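PDB 5BU6: BpsB (PgaB), Poly-beta-1,6-N-acetyl-D-glucosamine N-deacetylase from Bordetella bronchiseptica RB50, which hydrolyses acetyl groups off the N-acetylglucosamine units of poly-beta-1,6-N-acetyl-D-glucosamine, as a family 4 carbohydrate esterase required for biofilm formation. Local coordinates for residues D6-V15 with G247-L255; I215-H225 with A233-L244. The protein carries 5 engineered substitutions. All coordinates share one frame; numbering follows the deposited sequence.

Contact 1 (D6-V15 with G247-L255); sequences DPDDGLTFRV and GPNTPDVAL
N249 meets F13 through backbone and side chain alike, in a single antiparallel hydrogen-bonded bridge between the N-terminal loop leading into strand 14-20 and the loop after strand 240-242. F13 O accepts from N249 N (2.9 Å), and F13 N donates back to N249 O (3.2 Å). Along the N249 side chain, CB sits over the centre of the F13 ring, 3.7 Å from its centroid, a CH-pi contact. CG passes beside F13 CE2, and the amide plane is tilted 22° from the ring plane. At the tip, ND2 gives F13 O a second bond (3.2 Å), arriving above the carbonyl plane, while OD1 accepts from R259 N. CG stands beside the backbone N (chi1 -65°), which brings ND2 to the carbonyl N249 N already holds. Next along, the R14 guanidinium lays one face on the G247-P248 peptide, P248 N lying 3.5 Å above its centre. In its own plane R14 holds D6 side-on, NE to OD2 (3.0 Å) and NH1 to OD1 (3.3 Å), a salt bridge. P251 CD rests against T12 OG1, which donates to D9 OD2. Water joins L11 O to N249 O. The R14-D6 charge pair is thus settled within 6-15, and backbone hydrogen bonds, one amide and van der Waals contact join the segments.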
# COMPACT_ATOMS: atom_id res chain seq x y z
N ASP A 6 -11.15 19.36 -9.64
CA ASP A 6 -9.72 19.58 -9.37
C ASP A 6 -9.07 20.58 -10.34
O ASP A 6 -9.37 20.57 -11.53
CB ASP A 6 -8.95 18.26 -9.43
CG ASP A 6 -9.42 17.24 -8.39
OD1 ASP A 6 -10.27 17.58 -7.54
OD2 ASP A 6 -8.92 16.10 -8.41
N PRO A 7 -8.17 21.44 -9.82
CA PRO A 7 -7.45 22.41 -10.66
C PRO A 7 -6.44 21.71 -11.57
O PRO A 7 -5.74 20.81 -11.12
CB PRO A 7 -6.75 23.30 -9.64
CG PRO A 7 -6.55 22.41 -8.45
CD PRO A 7 -7.76 21.52 -8.41
N ASP A 8 -6.38 22.11 -12.84
CA ASP A 8 -5.45 21.46 -13.77
C ASP A 8 -4.17 22.27 -13.90
O ASP A 8 -4.05 23.16 -14.73
CB ASP A 8 -6.09 21.27 -15.14
CG ASP A 8 -5.37 20.22 -15.97
OD1 ASP A 8 -5.58 19.01 -15.70
OD2 ASP A 8 -4.59 20.61 -16.86
N ASP A 9 -3.20 21.91 -13.07
CA ASP A 9 -2.04 22.76 -12.79
C ASP A 9 -0.73 22.01 -12.97
O ASP A 9 0.33 22.49 -12.58
CB ASP A 9 -2.13 23.28 -11.36
CG ASP A 9 -2.43 22.16 -10.35
OD1 ASP A 9 -2.31 20.97 -10.73
OD2 ASP A 9 -2.79 22.48 -9.19
N GLY A 10 -0.81 20.81 -13.53
CA GLY A 10 0.36 19.96 -13.71
C GLY A 10 0.96 19.44 -12.41
O GLY A 10 2.05 18.86 -12.42
N LEU A 11 0.26 19.64 -11.29
CA LEU A 11 0.74 19.22 -9.97
C LEU A 11 -0.26 18.41 -9.14
O LEU A 11 0.14 17.53 -8.38
CB LEU A 11 1.12 20.45 -9.14
CG LEU A 11 2.30 21.26 -9.69
CD1 LEU A 11 2.36 22.60 -8.99
CD2 LEU A 11 3.59 20.49 -9.51
N THR A 12 -1.54 18.75 -9.24
CA THR A 12 -2.55 18.12 -8.39
C THR A 12 -2.92 16.77 -8.97
O THR A 12 -3.17 16.66 -10.16
CB THR A 12 -3.80 19.02 -8.26
OG1 THR A 12 -3.42 20.23 -7.58
CG2 THR A 12 -4.89 18.34 -7.46
N PHE A 13 -2.91 15.73 -8.14
CA PHE A 13 -3.23 14.40 -8.63
C PHE A 13 -4.15 13.61 -7.70
O PHE A 13 -4.27 13.92 -6.50
CB PHE A 13 -1.94 13.61 -8.89
CG PHE A 13 -1.12 13.37 -7.66
CD1 PHE A 13 -0.21 14.33 -7.21
CD2 PHE A 13 -1.23 12.17 -6.95
CE1 PHE A 13 0.55 14.11 -6.09
CE2 PHE A 13 -0.46 11.95 -5.81
CZ PHE A 13 0.44 12.90 -5.39
N ARG A 14 -4.83 12.61 -8.26
CA ARG A 14 -5.64 11.70 -7.46
C ARG A 14 -4.92 10.35 -7.35
O ARG A 14 -4.06 10.04 -8.17
CB ARG A 14 -7.04 11.54 -8.07
CG ARG A 14 -7.93 12.77 -7.90
CD ARG A 14 -8.60 12.80 -6.54
NE ARG A 14 -9.44 13.98 -6.37
CZ ARG A 14 -10.32 14.15 -5.38
NH1 ARG A 14 -11.03 15.26 -5.33
NH2 ARG A 14 -10.49 13.21 -4.45
N VAL A 15 -5.22 9.58 -6.31
CA VAL A 15 -4.67 8.23 -6.14
C VAL A 15 -5.84 7.28 -5.92
O VAL A 15 -6.76 7.58 -5.15
CB VAL A 15 -3.68 8.12 -4.97
CG1 VAL A 15 -3.12 6.71 -4.84
CG2 VAL A 15 -2.53 9.11 -5.14
N GLY A 247 -9.21 12.68 -1.01
CA GLY A 247 -9.15 14.07 -1.41
C GLY A 247 -8.09 14.27 -2.46
O GLY A 247 -7.32 13.36 -2.76
N PRO A 248 -8.06 15.47 -3.05
CA PRO A 248 -7.05 15.75 -4.06
C PRO A 248 -5.70 15.97 -3.41
O PRO A 248 -5.62 16.51 -2.31
CB PRO A 248 -7.56 17.04 -4.72
CG PRO A 248 -8.29 17.74 -3.61
CD PRO A 248 -8.89 16.65 -2.75
N ASN A 249 -4.64 15.53 -4.06
CA ASN A 249 -3.30 15.85 -3.59
C ASN A 249 -2.85 17.14 -4.24
O ASN A 249 -2.21 17.12 -5.29
CB ASN A 249 -2.33 14.74 -3.90
CG ASN A 249 -2.66 13.49 -3.15
OD1 ASN A 249 -2.41 13.38 -1.94
ND2 ASN A 249 -3.28 12.55 -3.84
N THR A 250 -3.22 18.24 -3.61
CA THR A 250 -2.87 19.56 -4.09
C THR A 250 -1.42 19.84 -3.70
O THR A 250 -0.83 19.08 -2.93
CB THR A 250 -3.85 20.61 -3.52
OG1 THR A 250 -3.84 20.54 -2.09
CG2 THR A 250 -5.27 20.36 -4.03
N PRO A 251 -0.81 20.90 -4.26
CA PRO A 251 0.61 21.15 -3.97
C PRO A 251 0.97 21.33 -2.50
O PRO A 251 2.12 21.11 -2.15
CB PRO A 251 0.89 22.46 -4.74
CG PRO A 251 -0.06 22.42 -5.87
CD PRO A 251 -1.31 21.79 -5.33
N ASP A 252 0.02 21.74 -1.65
CA ASP A 252 0.31 21.91 -0.23
C ASP A 252 0.33 20.59 0.57
O ASP A 252 0.74 20.57 1.72
CB ASP A 252 -0.69 22.88 0.40
CG ASP A 252 -2.12 22.39 0.29
OD1 ASP A 252 -2.47 21.85 -0.78
OD2 ASP A 252 -2.88 22.54 1.27
N VAL A 253 -0.13 19.50 -0.05
CA VAL A 253 -0.07 18.19 0.59
C VAL A 253 1.33 17.61 0.48
O VAL A 253 1.82 17.39 -0.63
CB VAL A 253 -1.06 17.18 -0.04
CG1 VAL A 253 -0.99 15.82 0.69
CG2 VAL A 253 -2.48 17.74 -0.02
N ALA A 254 1.98 17.34 1.62
CA ALA A 254 3.30 16.70 1.61
C ALA A 254 3.23 15.30 1.04
O ALA A 254 2.23 14.62 1.23
CB ALA A 254 3.90 16.66 3.02
N LEU A 255 4.30 14.85 0.37
CA LEU A 255 4.29 13.51 -0.20
C LEU A 255 4.33 12.44 0.89
O LEU A 255 4.16 11.27 0.60
CB LEU A 255 5.46 13.30 -1.19
CG LEU A 255 5.37 14.10 -2.50
CD1 LEU A 255 6.44 13.63 -3.46
CD2 LEU A 255 3.98 14.05 -3.17
O HOH W 1 0.35 18.13 -5.88
O HOH W 2 -9.06 10.67 -3.65
O HOH W 3 -6.50 11.03 -4.06

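Contact 2 (I215-H225 with A233-L244); sequences IRSIVWPYGAH and AAEVGLNIGLTL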
# COMPACT_ATOMS: atom_id res chain seq x y z
N ILE A 215 13.28 0.82 -2.50
CA ILE A 215 11.97 1.44 -2.41
C ILE A 215 12.12 2.82 -1.77
O ILE A 215 13.13 3.11 -1.13
CB ILE A 215 10.98 0.63 -1.60
CG1 ILE A 215 11.46 0.49 -0.15
CG2 ILE A 215 10.75 -0.71 -2.23
CD1 ILE A 215 10.35 0.04 0.78
N ARG A 216 11.10 3.65 -1.95
CA ARG A 216 11.14 4.99 -1.38
C ARG A 216 9.79 5.39 -0.83
O ARG A 216 9.60 6.54 -0.45
CB ARG A 216 11.60 5.99 -2.44
CG ARG A 216 10.93 5.81 -3.77
CD ARG A 216 11.56 6.66 -4.86
NE ARG A 216 11.07 6.23 -6.16
CZ ARG A 216 11.45 6.75 -7.32
NH1 ARG A 216 10.94 6.28 -8.45
NH2 ARG A 216 12.33 7.75 -7.35
N SER A 217 8.86 4.44 -0.76
CA SER A 217 7.52 4.76 -0.32
C SER A 217 6.94 3.66 0.57
O SER A 217 7.31 2.49 0.45
CB SER A 217 6.62 4.99 -1.54
OG SER A 217 6.70 3.89 -2.43
N ILE A 218 6.04 4.06 1.47
CA ILE A 218 5.30 3.14 2.34
C ILE A 218 3.82 3.38 2.19
O ILE A 218 3.34 4.53 2.23
CB ILE A 218 5.69 3.30 3.84
CG1 ILE A 218 4.71 2.57 4.75
CG2 ILE A 218 5.71 4.77 4.25
CD1 ILE A 218 4.91 1.09 4.76
N VAL A 219 3.08 2.30 1.96
CA VAL A 219 1.62 2.36 1.97
C VAL A 219 1.19 1.80 3.31
O VAL A 219 1.35 0.61 3.55
CB VAL A 219 0.97 1.52 0.85
CG1 VAL A 219 -0.59 1.62 0.94
CG2 VAL A 219 1.46 1.98 -0.53
N TRP A 220 0.67 2.65 4.18
CA TRP A 220 0.36 2.24 5.54
C TRP A 220 -0.85 1.30 5.55
O TRP A 220 -1.91 1.67 5.08
CB TRP A 220 0.07 3.49 6.39
CG TRP A 220 1.30 4.41 6.57
CD1 TRP A 220 1.51 5.64 5.98
CD2 TRP A 220 2.43 4.15 7.39
NE1 TRP A 220 2.72 6.16 6.40
CE2 TRP A 220 3.31 5.26 7.26
CE3 TRP A 220 2.81 3.08 8.23
CZ2 TRP A 220 4.53 5.34 7.94
CZ3 TRP A 220 4.02 3.16 8.91
CH2 TRP A 220 4.87 4.28 8.75
N PRO A 221 -0.69 0.09 6.12
CA PRO A 221 -1.87 -0.77 6.30
C PRO A 221 -2.98 -0.06 7.04
O PRO A 221 -2.70 0.63 8.03
CB PRO A 221 -1.33 -1.95 7.11
CG PRO A 221 0.11 -2.05 6.66
CD PRO A 221 0.55 -0.60 6.49
N TYR A 222 -4.22 -0.23 6.56
CA TYR A 222 -5.39 0.33 7.19
C TYR A 222 -5.32 1.86 7.28
O TYR A 222 -6.10 2.46 8.01
CB TYR A 222 -5.60 -0.27 8.58
CG TYR A 222 -5.39 -1.76 8.63
CD1 TYR A 222 -6.27 -2.63 8.00
CD2 TYR A 222 -4.29 -2.31 9.30
CE1 TYR A 222 -6.08 -4.00 8.03
CE2 TYR A 222 -4.10 -3.68 9.34
CZ TYR A 222 -4.99 -4.52 8.71
OH TYR A 222 -4.81 -5.87 8.75
N GLY A 223 -4.41 2.48 6.54
CA GLY A 223 -4.19 3.92 6.62
C GLY A 223 -3.70 4.38 7.99
O GLY A 223 -3.82 5.56 8.34
N ALA A 224 -3.15 3.45 8.78
CA ALA A 224 -2.81 3.76 10.17
C ALA A 224 -1.37 4.26 10.31
O ALA A 224 -0.41 3.55 10.03
CB ALA A 224 -3.02 2.56 11.05
N HIS A 225 -1.26 5.51 10.75
CA HIS A 225 0.05 6.13 10.91
C HIS A 225 -0.11 7.33 11.82
O HIS A 225 -1.24 7.79 12.08
CB HIS A 225 0.62 6.54 9.54
CG HIS A 225 -0.01 7.76 8.96
ND1 HIS A 225 -1.34 7.82 8.61
CD2 HIS A 225 0.50 8.99 8.71
CE1 HIS A 225 -1.63 9.02 8.16
NE2 HIS A 225 -0.53 9.76 8.21
N ALA A 233 9.65 6.45 9.53
CA ALA A 233 9.72 6.17 8.09
C ALA A 233 10.79 7.05 7.44
O ALA A 233 11.55 6.59 6.59
CB ALA A 233 8.36 6.39 7.44
N ALA A 234 10.83 8.31 7.83
CA ALA A 234 11.84 9.25 7.33
C ALA A 234 13.26 8.79 7.66
O ALA A 234 14.17 8.94 6.84
CB ALA A 234 11.59 10.62 7.88
N GLU A 235 13.44 8.24 8.86
CA GLU A 235 14.76 7.78 9.29
C GLU A 235 15.26 6.64 8.41
O GLU A 235 16.46 6.54 8.16
CB GLU A 235 14.75 7.33 10.75
CG GLU A 235 14.52 8.45 11.75
CD GLU A 235 14.20 7.92 13.14
OE1 GLU A 235 14.40 6.71 13.38
OE2 GLU A 235 13.74 8.72 13.98
N VAL A 236 14.36 5.78 7.95
CA VAL A 236 14.80 4.67 7.11
C VAL A 236 14.73 5.01 5.62
O VAL A 236 14.93 4.15 4.78
CB VAL A 236 14.00 3.38 7.38
CG1 VAL A 236 14.14 2.97 8.83
CG2 VAL A 236 12.55 3.58 7.03
N GLY A 237 14.45 6.28 5.31
CA GLY A 237 14.48 6.75 3.93
C GLY A 237 13.21 6.58 3.11
O GLY A 237 13.23 6.62 1.88
N LEU A 238 12.09 6.39 3.79
CA LEU A 238 10.81 6.25 3.11
C LEU A 238 10.02 7.54 3.23
O LEU A 238 9.10 7.63 4.04
CB LEU A 238 10.03 5.08 3.69
CG LEU A 238 10.72 3.72 3.59
CD1 LEU A 238 9.82 2.63 4.14
CD2 LEU A 238 11.13 3.42 2.15
N ASN A 239 10.40 8.54 2.44
CA ASN A 239 9.81 9.88 2.54
C ASN A 239 8.53 10.08 1.72
O ASN A 239 8.04 11.19 1.60
CB ASN A 239 10.83 10.93 2.11
CG ASN A 239 12.06 10.92 2.99
OD1 ASN A 239 13.18 10.70 2.52
ND2 ASN A 239 11.86 11.14 4.28
N ILE A 240 8.02 9.00 1.15
CA ILE A 240 6.75 9.05 0.45
C ILE A 240 5.80 8.13 1.18
O ILE A 240 6.12 6.96 1.38
CB ILE A 240 6.88 8.62 -1.03
CG1 ILE A 240 7.75 9.63 -1.80
CG2 ILE A 240 5.49 8.47 -1.67
CD1 ILE A 240 7.99 9.22 -3.23
N GLY A 241 4.67 8.65 1.64
CA GLY A 241 3.75 7.81 2.40
C GLY A 241 2.34 7.95 1.88
O GLY A 241 1.90 9.03 1.52
N LEU A 242 1.62 6.84 1.85
CA LEU A 242 0.26 6.83 1.35
C LEU A 242 -0.73 6.46 2.44
O LEU A 242 -0.60 5.40 3.07
CB LEU A 242 0.12 5.87 0.18
CG LEU A 242 0.72 6.41 -1.14
CD1 LEU A 242 2.25 6.30 -1.18
CD2 LEU A 242 0.10 5.69 -2.32
N THR A 243 -1.72 7.33 2.62
CA THR A 243 -2.69 7.25 3.71
C THR A 243 -4.04 6.79 3.15
O THR A 243 -4.14 6.48 1.97
CB THR A 243 -2.86 8.60 4.38
OG1 THR A 243 -3.66 9.45 3.54
CG2 THR A 243 -1.51 9.25 4.58
N LEU A 244 -5.06 6.75 3.98
CA LEU A 244 -6.43 6.48 3.51
C LEU A 244 -7.33 7.70 3.64
O LEU A 244 -8.56 7.60 3.54
CB LEU A 244 -7.05 5.29 4.26
CG LEU A 244 -6.66 3.90 3.75
CD1 LEU A 244 -7.32 2.84 4.60
CD2 LEU A 244 -7.07 3.74 2.30
O HOH W 4 14.66 5.23 -0.28
O HOH W 5 11.42 8.67 -0.21
O HOH W 6 -2.58 3.87 3.76
O HOH W 7 -5.05 7.43 6.74
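L242 O receives W220 N at 3.2 Å and a water at 2.6 Å, a water that also donates to W220 O. This carbonyl closes the two-stranded parallel sheet of a beta-alpha-beta unit, strand 217-219, helix 227-235, strand 240-242, in the polysaccharide deacetylase domain. Upstream, I218 makes two bonds to strand 240-242, its N to I240 O and its O to L242 N, each at 2.9 Å and almost in line with the carbonyl. V219 O is hydrogen-bonded to ND1 of H154, a nickel ligand. S217, V219, I240 and L242 share one sheet face, where I240 CG2 packs on S217 CB and V219 CG2 on L242 CB. On the other, I218 CG1 stands 3.8 Å above the centre of the W220 ring; CG1 anti to the backbone N (chi1 167°) sends it there. H225 CB lies over the opposite face, offset toward the rim, and W220 CZ2 touches A233 CB on the helix. A Schellman motif with G237 as C-prime ends that helix, and L238 then lays CD2 against I215 CG1 and CD1, and its own CD1 near I218 CB. Past the strands, L244 CD1 lies against the Y222-G223 peptide, while H225, whose NE2 bonds Q257, brings CE1 within 3.6 Å of T243 CG2.

Overall arrangement
Contact 2 is buried, about 8 Å from the chain centre, whereas contact 1 lies about 19 Å out and only partly buried, their own centres being about 18 Å apart. Contact 2 is nested in the loop that contact 1 closes. Its segments are eight residues apart and joined by a single helix, while 6-15 and 247-255 are 232 residues apart. Strand pairing and apolar packing dominate the inner contact; the outer one has a lone bridge, an asparagine amide and a guanidinium lying over a peptide. They meet where L255 O probably accepts a hydrogen bond from G241 N, at 2.9 Å, and where V15 CG1 packs against L242 CD2. Helix 60-67 touches both, through F13 and L255 and through S217 and I240.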